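Side-chain contacts in HepC.19480.a.B1 (Helicobacter pylori, PDB 6MTZ), which is of unknown function but is probably a DHH-family phosphoesterase, with a C-terminal DHHA1-like domain, that hydrolyses phosphodiester bonds: residues 210-213 with 214-218; 161-165 with 166-170. All coordinates share one frame; numbering follows the deposited sequence.

Contacts 1 and 2 are two helix starts in the helical part of the chain, their centres about 13 Å apart. Contact 2 comes first in sequence and opens helix 168-180; contact 1 opens helix 213-228, and the two helices touch here. P214 CG lies 3.6 Å from L170 N, and Y217 CB is 3.7 Å from L170 CD1; L170, which lies apart from the ring packing of contact 2, joins it to contact 1. Both sit far out, their centres about 27 Å (contact 1) and about 26 Å (contact 2) from the chain centre. The DHH sequence motif falls at the end of strand 95-102, in the separate parallel sheet.

Contact 1: 210-213 with 214-218; sequences LENA and PVAYD
The carbonyl oxygens of N212 and A213 take the amides of A216 and Y217 in two successive i to i+4 hydrogen bonds, A216 N to N212 O at 2.9 Å and Y217 N to A213 O at 2.9 Å, and with them the chain passes from the preceding loop into helix 213-228. The side chains meet mainly on the methyl group of A216. L210 reaches it through CD1, 4.2 Å from A216 CB, an apolar touch at the end of the leucine branch. The amide of N212 comes from another direction, roughly at right angles to the leucine, and brings OD1 to 3.8 Å from A216 CB. The first torsion of N212 (chi1 66°) sets CG between its own backbone N and carbonyl carbon, which folds the amide back over the first turn. N212 stands at the N-cap, but its side chain makes no capping bond; what it offers the helix here is its backbone carbonyl, while the amide merely packs against A216. A213 and P214 form the opening residues of the turn. P214 has no amide hydrogen to give, which costs nothing in a first turn, where amides lack a carbonyl one turn earlier. The proline ring lies against A213, whose CB is 3.4 Å from P214 CD, a distance set by the peptide link itself. On a different side of the helix Y217 sends its ring away from the loop, CG standing anti to the backbone N (chi1 -178°). Its CB still touches A213 O, at 3.4 Å. The hydroxyl of Y217, a buried residue, is hydrogen-bonded to L200 O, and its ring meets Y207 edge-to-face beside V173 and M177 of helix 168-180. D218 continues along the same helix and forms a salt bridge with R176.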
loop_
_atom_site.group_PDB
_atom_site.type_symbol
_atom_site.label_atom_id
_atom_site.label_comp_id
_atom_site.label_asym_id
_atom_site.label_seq_id
_atom_site.Cartn_x
_atom_site.Cartn_y
_atom_site.Cartn_z
ATOM N N LEU A 210 21.364 -19.686 4.551
ATOM C CA LEU A 210 21.184 -20.781 5.489
ATOM C C LEU A 210 20.919 -22.071 4.724
ATOM O O LEU A 210 20.416 -22.052 3.596
ATOM C CB LEU A 210 20.033 -20.484 6.456
ATOM C CG LEU A 210 20.236 -19.215 7.287
ATOM C CD1 LEU A 210 19.115 -19.033 8.319
ATOM C CD2 LEU A 210 21.621 -19.241 7.943
ATOM N N GLU A 211 21.275 -23.199 5.347
ATOM C CA GLU A 211 21.144 -24.496 4.685
ATOM C C GLU A 211 19.681 -24.863 4.434
ATOM O O GLU A 211 19.364 -25.530 3.440
ATOM C CB GLU A 211 21.836 -25.578 5.519
ATOM N N ASN A 212 18.782 -24.455 5.333
ATOM C CA ASN A 212 17.354 -24.720 5.200
ATOM C C ASN A 212 16.578 -23.404 5.169
ATOM O O ASN A 212 15.606 -23.224 5.911
ATOM C CB ASN A 212 16.866 -25.605 6.354
ATOM C CG ASN A 212 16.946 -24.900 7.710
ATOM O OD1 ASN A 212 17.834 -24.071 7.943
ATOM N ND2 ASN A 212 16.001 -25.209 8.599
ATOM N N ALA A 213 17.013 -22.474 4.322
ATOM C CA ALA A 213 16.418 -21.139 4.247
ATOM C C ALA A 213 14.890 -21.118 4.158
ATOM O O ALA A 213 14.267 -20.369 4.925
ATOM C CB ALA A 213 17.039 -20.378 3.066
ATOM N N PRO A 214 14.233 -21.865 3.263
ATOM C CA PRO A 214 12.755 -21.767 3.197
ATOM C C PRO A 214 12.062 -22.065 4.522
ATOM O O PRO A 214 11.216 -21.286 4.977
ATOM C CB PRO A 214 12.379 -22.801 2.119
ATOM C CG PRO A 214 13.639 -23.038 1.336
ATOM C CD PRO A 214 14.764 -22.854 2.304
ATOM N N VAL A 215 12.401 -23.181 5.158
ATOM C CA VAL A 215 11.751 -23.541 6.410
ATOM C C VAL A 215 12.181 -22.606 7.529
ATOM O O VAL A 215 11.374 -22.237 8.387
ATOM C CB VAL A 215 12.053 -25.003 6.769
ATOM C CG1 VAL A 215 11.489 -25.325 8.139
ATOM C CG2 VAL A 215 11.469 -25.935 5.715
ATOM N N ALA A 216 13.461 -22.231 7.555
ATOM C CA ALA A 216 13.950 -21.363 8.619
ATOM C C ALA A 216 13.241 -20.024 8.582
ATOM O O ALA A 216 12.800 -19.509 9.613
ATOM C CB ALA A 216 15.463 -21.174 8.493
ATOM N N TYR A 217 13.132 -19.432 7.395
ATOM C CA TYR A 217 12.423 -18.172 7.290
ATOM C C TYR A 217 10.941 -18.372 7.581
ATOM O O TYR A 217 10.331 -17.568 8.293
ATOM C CB TYR A 217 12.636 -17.555 5.902
ATOM C CG TYR A 217 11.970 -16.202 5.723
ATOM C CD1 TYR A 217 12.404 -15.098 6.444
ATOM C CD2 TYR A 217 10.911 -16.031 4.838
ATOM C CE1 TYR A 217 11.803 -13.858 6.289
ATOM C CE2 TYR A 217 10.312 -14.800 4.667
ATOM C CZ TYR A 217 10.765 -13.712 5.404
ATOM O OH TYR A 217 10.184 -12.472 5.248
ATOM N N ASP A 218 10.357 -19.464 7.082
ATOM C CA ASP A 218 8.929 -19.699 7.286
ATOM C C ASP A 218 8.567 -19.714 8.775
ATOM O O ASP A 218 7.558 -19.122 9.183
ATOM C CB ASP A 218 8.527 -21.012 6.616
ATOM C CG ASP A 218 7.016 -21.178 6.499
ATOM O OD1 ASP A 218 6.306 -20.162 6.315
ATOM O OD2 ASP A 218 6.542 -22.331 6.599
#

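Contact 2: 161-165 with 166-170; sequences WDTQG and YGFEL
The F168 ring presents its edge to the face of the W161 indole, a T-shaped pair with planes at 82° and 4.9 Å between the F168 centroid and that of the six-membered ring of W161. CZ of F168 leads, standing over the indole and coming within 3.6 Å of W161 CE2. A second contact uses one face of F168: T163 CA sits 3.5 Å from the ring centroid, almost on the ring normal, as a CH-pi contact. T163 CG2 adds its methyl group, 3.7 Å from F168 CZ. The ring gets there with CG anti to its backbone N (chi1 172°), which turns it back toward the loop. D162 O lies close, 3.3 Å from F168 CD1, at an oblique angle to the ring.

What shapes the loop is a pair of beta turns. The type I turn from D162 to G165 is closed by the bond from G165 N to D162 O (2.8 Å) and reinforced by D162 OD1, which accepts from Q164 N in an Asx turn, the amide approaching from above the carboxylate plane. Q164 NE2 bonds T163 OG1 at 2.7 Å. A type II turn from G165 to F168 follows, spanned by a long, bent hydrogen bond from F168 N to G165 O at 3.3 Å. G167, with positive phi, occupies the N-cap of helix 168-180.

W161 closes helix 145-159 in a Schellman motif, and Y166 O bonds S157 OG on that helix. Y166 packs on P150 and E153 there, while L170 faces M154 and, across on helix 213-228, P214 and Y217.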
loop_
_atom_site.group_PDB
_atom_site.type_symbol
_atom_site.label_atom_id
_atom_site.label_comp_id
_atom_site.label_asym_id
_atom_site.label_seq_id
_atom_site.Cartn_x
_atom_site.Cartn_y
_atom_site.Cartn_z
ATOM N N TRP A 161 7.535 -19.333 -11.788
ATOM C CA TRP A 161 7.329 -20.716 -11.358
ATOM C C TRP A 161 8.330 -21.668 -12.009
ATOM O O TRP A 161 7.969 -22.676 -12.614
ATOM C CB TRP A 161 5.890 -21.189 -11.614
ATOM C CG TRP A 161 5.466 -22.251 -10.613
ATOM C CD1 TRP A 161 5.389 -23.603 -10.817
ATOM C CD2 TRP A 161 5.109 -22.032 -9.240
ATOM N NE1 TRP A 161 4.981 -24.236 -9.657
ATOM C CE2 TRP A 161 4.809 -23.292 -8.677
ATOM C CE3 TRP A 161 4.996 -20.886 -8.436
ATOM C CZ2 TRP A 161 4.399 -23.439 -7.345
ATOM C CZ3 TRP A 161 4.604 -21.031 -7.109
ATOM C CH2 TRP A 161 4.303 -22.300 -6.581
ATOM N N ASP A 162 9.610 -21.333 -11.873
ATOM C CA ASP A 162 10.685 -22.257 -12.245
ATOM C C ASP A 162 11.063 -23.046 -10.994
ATOM O O ASP A 162 11.871 -22.587 -10.181
ATOM C CB ASP A 162 11.865 -21.487 -12.826
ATOM C CG ASP A 162 13.072 -22.364 -13.088
ATOM O OD1 ASP A 162 12.997 -23.593 -12.891
ATOM O OD2 ASP A 162 14.115 -21.801 -13.472
ATOM N N THR A 163 10.491 -24.252 -10.842
ATOM C CA THR A 163 10.717 -25.040 -9.624
ATOM C C THR A 163 12.189 -25.359 -9.403
ATOM O O THR A 163 12.577 -25.698 -8.282
ATOM C CB THR A 163 9.944 -26.362 -9.661
ATOM O OG1 THR A 163 10.434 -27.168 -10.742
ATOM C CG2 THR A 163 8.466 -26.131 -9.841
ATOM N N GLN A 164 13.006 -25.267 -10.445
ATOM C CA GLN A 164 14.436 -25.505 -10.360
ATOM C C GLN A 164 15.242 -24.230 -10.157
ATOM O O GLN A 164 16.455 -24.312 -9.960
ATOM C CB GLN A 164 14.926 -26.200 -11.641
ATOM C CG GLN A 164 14.148 -27.448 -12.003
ATOM C CD GLN A 164 13.981 -28.368 -10.814
ATOM O OE1 GLN A 164 14.962 -28.836 -10.235
ATOM N NE2 GLN A 164 12.738 -28.612 -10.426
ATOM N N GLY A 165 14.616 -23.060 -10.230
ATOM C CA GLY A 165 15.375 -21.827 -10.190
ATOM C C GLY A 165 15.865 -21.511 -8.792
ATOM O O GLY A 165 15.332 -21.995 -7.806
ATOM N N TYR A 166 16.913 -20.688 -8.715
ATOM C CA TYR A 166 17.473 -20.314 -7.427
ATOM C C TYR A 166 16.402 -19.719 -6.531
ATOM O O TYR A 166 15.605 -18.886 -6.968
ATOM C CB TYR A 166 18.613 -19.309 -7.600
ATOM C CG TYR A 166 19.091 -18.766 -6.269
ATOM C CD1 TYR A 166 20.059 -19.438 -5.536
ATOM C CD2 TYR A 166 18.556 -17.596 -5.737
ATOM C CE1 TYR A 166 20.498 -18.950 -4.319
ATOM C CE2 TYR A 166 18.972 -17.113 -4.513
ATOM C CZ TYR A 166 19.946 -17.797 -3.814
ATOM O OH TYR A 166 20.380 -17.323 -2.613
ATOM N N GLY A 167 16.393 -20.151 -5.271
ATOM C CA GLY A 167 15.512 -19.562 -4.280
ATOM C C GLY A 167 14.035 -19.840 -4.468
ATOM O O GLY A 167 13.217 -19.135 -3.894
ATOM N N PHE A 168 13.672 -20.866 -5.243
ATOM C CA PHE A 168 12.264 -21.098 -5.554
ATOM C C PHE A 168 11.430 -21.330 -4.294
ATOM O O PHE A 168 10.431 -20.639 -4.066
ATOM C CB PHE A 168 12.132 -22.278 -6.513
ATOM C CG PHE A 168 10.713 -22.720 -6.739
ATOM C CD1 PHE A 168 9.875 -22.005 -7.580
ATOM C CD2 PHE A 168 10.217 -23.858 -6.115
ATOM C CE1 PHE A 168 8.564 -22.417 -7.802
ATOM C CE2 PHE A 168 8.911 -24.275 -6.329
ATOM C CZ PHE A 168 8.083 -23.550 -7.177
ATOM N N GLU A 169 11.811 -22.308 -3.468
ATOM C CA GLU A 169 10.981 -22.640 -2.305
ATOM C C GLU A 169 10.906 -21.483 -1.312
ATOM O O GLU A 169 9.830 -21.181 -0.784
ATOM C CB GLU A 169 11.503 -23.904 -1.623
ATOM C CG GLU A 169 11.414 -25.157 -2.508
ATOM C CD GLU A 169 9.984 -25.576 -2.783
ATOM O OE1 GLU A 169 9.773 -26.390 -3.699
ATOM O OE2 GLU A 169 9.068 -25.090 -2.086
ATOM N N LEU A 170 12.032 -20.812 -1.055
ATOM C CA LEU A 170 12.005 -19.622 -0.199
ATOM C C LEU A 170 11.136 -18.510 -0.790
ATOM O O LEU A 170 10.453 -17.793 -0.052
ATOM C CB LEU A 170 13.426 -19.122 0.030
ATOM C CG LEU A 170 13.612 -17.825 0.828
ATOM C CD1 LEU A 170 13.179 -18.009 2.289
ATOM C CD2 LEU A 170 15.080 -17.399 0.750
#